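Local coordinates for protein putative aspartyl-tRNA synthetase (Leishmania major, PDB 6OD8) that probably attaches L-aspartate to tRNA(Asp) at the expense of ATP, as a class II aminoacyl-tRNA synthetase, at residues A[244-249]-A[276-281]. Numbering follows the deposited sequence.
Sequences HSPKII and QLYKQM. With EDO (1,2-ethanediol), chain G.
One face of the Y278 ring is covered by P246, whose CD stands 4.0 Å from the centroid of the Y278 ring and only 5° off its normal, a CH-pi contact, while P246 CG reaches to 3.7 Å from the hydroxyl-bearing Y278 CZ. Bonded to the electron-withdrawing nitrogen, CD carries slightly acidic hydrogens that suit a pi face. At the ring edge, close to its plane, lies the methyl CG2 of I249, 3.6 Å from Y278 OH; the branched aliphatic chain sets this methyl beside the hydroxyl end and CE2. P246 and Y278 cross at about a right angle, and S245 closes in near the root of the tyrosine, its CB 3.5 Å from Y278 CB. A small serine permits this approach, while its OG hydrogen-bonds to E292. With CG opposite the carbonyl carbon (chi1 -67°), the tyrosine ring is directed toward 244-249, and its hydroxyl hydrogen-bonds to the carbonyl oxygen of P558 of the second subunit. F549 of that subunit also meets the ring. A 1,2-ethanediol, probably from the crystallisation liquor, approaches obliquely, its C2 3.4 Å from Y278 CE2, and L277 N donates to its O2 at 2.9 Å. This proline-on-tyrosine contact joins the loop before strand 248-249 to helix 276-283; P246, after helix 215-237 and strand 241-242, is probably the invariant proline of class II motif 1, which builds the dimer interface.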
loop_
_atom_site.group_PDB
_atom_site.type_symbol
_atom_site.label_atom_id
_atom_site.label_comp_id
_atom_site.label_asym_id
_atom_site.label_seq_id
_atom_site.Cartn_x
_atom_site.Cartn_y
_atom_site.Cartn_z
ATOM N N HIS A 244 -0.763 -7.572 -5.136
ATOM C CA HIS A 244 -1.474 -7.915 -3.912
ATOM C C HIS A 244 -1.649 -9.422 -3.925
ATOM O O HIS A 244 -2.394 -9.953 -4.753
ATOM C CB HIS A 244 -2.825 -7.184 -3.844
ATOM C CG HIS A 244 -2.673 -5.713 -3.609
ATOM N ND1 HIS A 244 -2.702 -4.782 -4.626
ATOM C CD2 HIS A 244 -2.427 -5.022 -2.476
ATOM C CE1 HIS A 244 -2.505 -3.577 -4.120
ATOM N NE2 HIS A 244 -2.328 -3.696 -2.820
ATOM N N SER A 245 -0.916 -10.110 -3.056
ATOM C CA SER A 245 -0.952 -11.559 -2.962
ATOM C C SER A 245 -1.658 -11.988 -1.682
ATOM O O SER A 245 -1.784 -11.204 -0.737
ATOM C CB SER A 245 0.478 -12.143 -3.020
ATOM O OG SER A 245 1.307 -11.603 -2.026
ATOM N N PRO A 246 -2.180 -13.213 -1.629
ATOM C CA PRO A 246 -3.060 -13.573 -0.511
ATOM C C PRO A 246 -2.298 -13.784 0.781
ATOM O O PRO A 246 -1.170 -14.288 0.809
ATOM C CB PRO A 246 -3.723 -14.880 -0.979
ATOM C CG PRO A 246 -2.725 -15.470 -1.963
ATOM C CD PRO A 246 -2.149 -14.257 -2.671
ATOM N N LYS A 247 -2.948 -13.415 1.868
ATOM C CA LYS A 247 -2.405 -13.687 3.185
ATOM C C LYS A 247 -2.914 -14.999 3.751
ATOM O O LYS A 247 -2.252 -15.575 4.627
ATOM C CB LYS A 247 -2.727 -12.520 4.138
ATOM C CG LYS A 247 -2.450 -11.139 3.522
ATOM C CD LYS A 247 -1.027 -11.039 2.943
ATOM C CE LYS A 247 -0.824 -9.827 2.002
ATOM N NZ LYS A 247 0.512 -9.970 1.255
ATOM N N ILE A 248 -4.022 -15.521 3.227
ATOM C CA ILE A 248 -4.484 -16.868 3.575
ATOM C C ILE A 248 -3.823 -17.874 2.636
ATOM O O ILE A 248 -3.874 -17.722 1.414
ATOM C CB ILE A 248 -6.017 -16.960 3.503
ATOM C CG1 ILE A 248 -6.623 -16.048 4.577
ATOM C CG2 ILE A 248 -6.470 -18.412 3.693
ATOM C CD1 ILE A 248 -8.143 -16.024 4.597
ATOM N N ILE A 249 -3.192 -18.899 3.203
ATOM C CA ILE A 249 -2.550 -19.947 2.409
ATOM C C ILE A 249 -3.004 -21.318 2.890
ATOM O O ILE A 249 -3.564 -21.472 3.975
ATOM C CB ILE A 249 -1.011 -19.815 2.436
ATOM C CG1 ILE A 249 -0.460 -19.917 3.867
ATOM C CG2 ILE A 249 -0.607 -18.495 1.787
ATOM C CD1 ILE A 249 1.105 -19.815 3.931
ATOM N N GLN A 276 6.771 -13.866 0.020
ATOM C CA GLN A 276 7.953 -14.377 -0.686
ATOM C C GLN A 276 7.624 -15.271 -1.877
ATOM O O GLN A 276 8.080 -15.034 -2.992
ATOM C CB GLN A 276 8.843 -15.159 0.288
ATOM C CG GLN A 276 10.063 -15.795 -0.384
ATOM C CD GLN A 276 11.024 -14.735 -0.886
ATOM O OE1 GLN A 276 11.309 -13.771 -0.180
ATOM N NE2 GLN A 276 11.505 -14.892 -2.104
ATOM N N LEU A 277 6.864 -16.335 -1.652
ATOM C CA LEU A 277 6.626 -17.282 -2.736
ATOM C C LEU A 277 5.833 -16.641 -3.880
ATOM O O LEU A 277 6.164 -16.834 -5.053
ATOM C CB LEU A 277 5.898 -18.519 -2.208
ATOM C CG LEU A 277 6.487 -19.254 -1.000
ATOM C CD1 LEU A 277 5.745 -20.580 -0.833
ATOM C CD2 LEU A 277 7.987 -19.507 -1.154
ATOM N N TYR A 278 4.793 -15.864 -3.556
ATOM C CA TYR A 278 3.960 -15.257 -4.598
ATOM C C TYR A 278 4.726 -14.217 -5.407
ATOM O O TYR A 278 4.544 -14.126 -6.626
ATOM C CB TYR A 278 2.708 -14.632 -3.976
ATOM C CG TYR A 278 1.808 -15.684 -3.398
ATOM C CD1 TYR A 278 1.139 -16.568 -4.228
ATOM C CD2 TYR A 278 1.635 -15.811 -2.020
ATOM C CE1 TYR A 278 0.336 -17.569 -3.712
ATOM C CE2 TYR A 278 0.815 -16.814 -1.500
ATOM C CZ TYR A 278 0.185 -17.677 -2.343
ATOM O OH TYR A 278 -0.617 -18.665 -1.817
ATOM N N LYS A 279 5.552 -13.391 -4.754
ATOM C CA LYS A 279 6.247 -12.379 -5.541
ATOM C C LYS A 279 7.218 -13.012 -6.535
ATOM O O LYS A 279 7.387 -12.494 -7.641
ATOM C CB LYS A 279 6.941 -11.343 -4.649
ATOM C CG LYS A 279 8.147 -11.841 -3.797
ATOM C CD LYS A 279 8.706 -10.660 -2.987
ATOM C CE LYS A 279 9.768 -11.161 -2.012
ATOM N NZ LYS A 279 10.630 -10.048 -1.515
ATOM N N GLN A 280 7.801 -14.176 -6.213
ATOM C CA GLN A 280 8.564 -14.881 -7.238
ATOM C C GLN A 280 7.661 -15.449 -8.333
ATOM O O GLN A 280 8.017 -15.424 -9.519
ATOM C CB GLN A 280 9.366 -16.024 -6.611
ATOM C CG GLN A 280 10.369 -15.601 -5.577
ATOM C CD GLN A 280 11.152 -16.821 -5.084
ATOM O OE1 GLN A 280 11.014 -17.257 -3.941
ATOM N NE2 GLN A 280 11.919 -17.413 -5.981
ATOM N N MET A 281 6.537 -16.058 -7.953
ATOM C CA MET A 281 5.675 -16.673 -8.951
ATOM C C MET A 281 5.143 -15.645 -9.941
ATOM O O MET A 281 4.969 -15.958 -11.119
ATOM C CB MET A 281 4.512 -17.390 -8.260
ATOM C CG MET A 281 5.014 -18.527 -7.336
ATOM S SD MET A 281 3.754 -19.140 -6.167
ATOM C CE MET A 281 2.694 -19.839 -7.411
HETATM C C1 EDO G . 3.691 -18.394 1.383
HETATM O O1 EDO G . 4.314 -18.112 2.651
HETATM C C2 EDO G . 3.524 -17.091 0.593
HETATM O O2 EDO G . 4.787 -16.417 0.384
#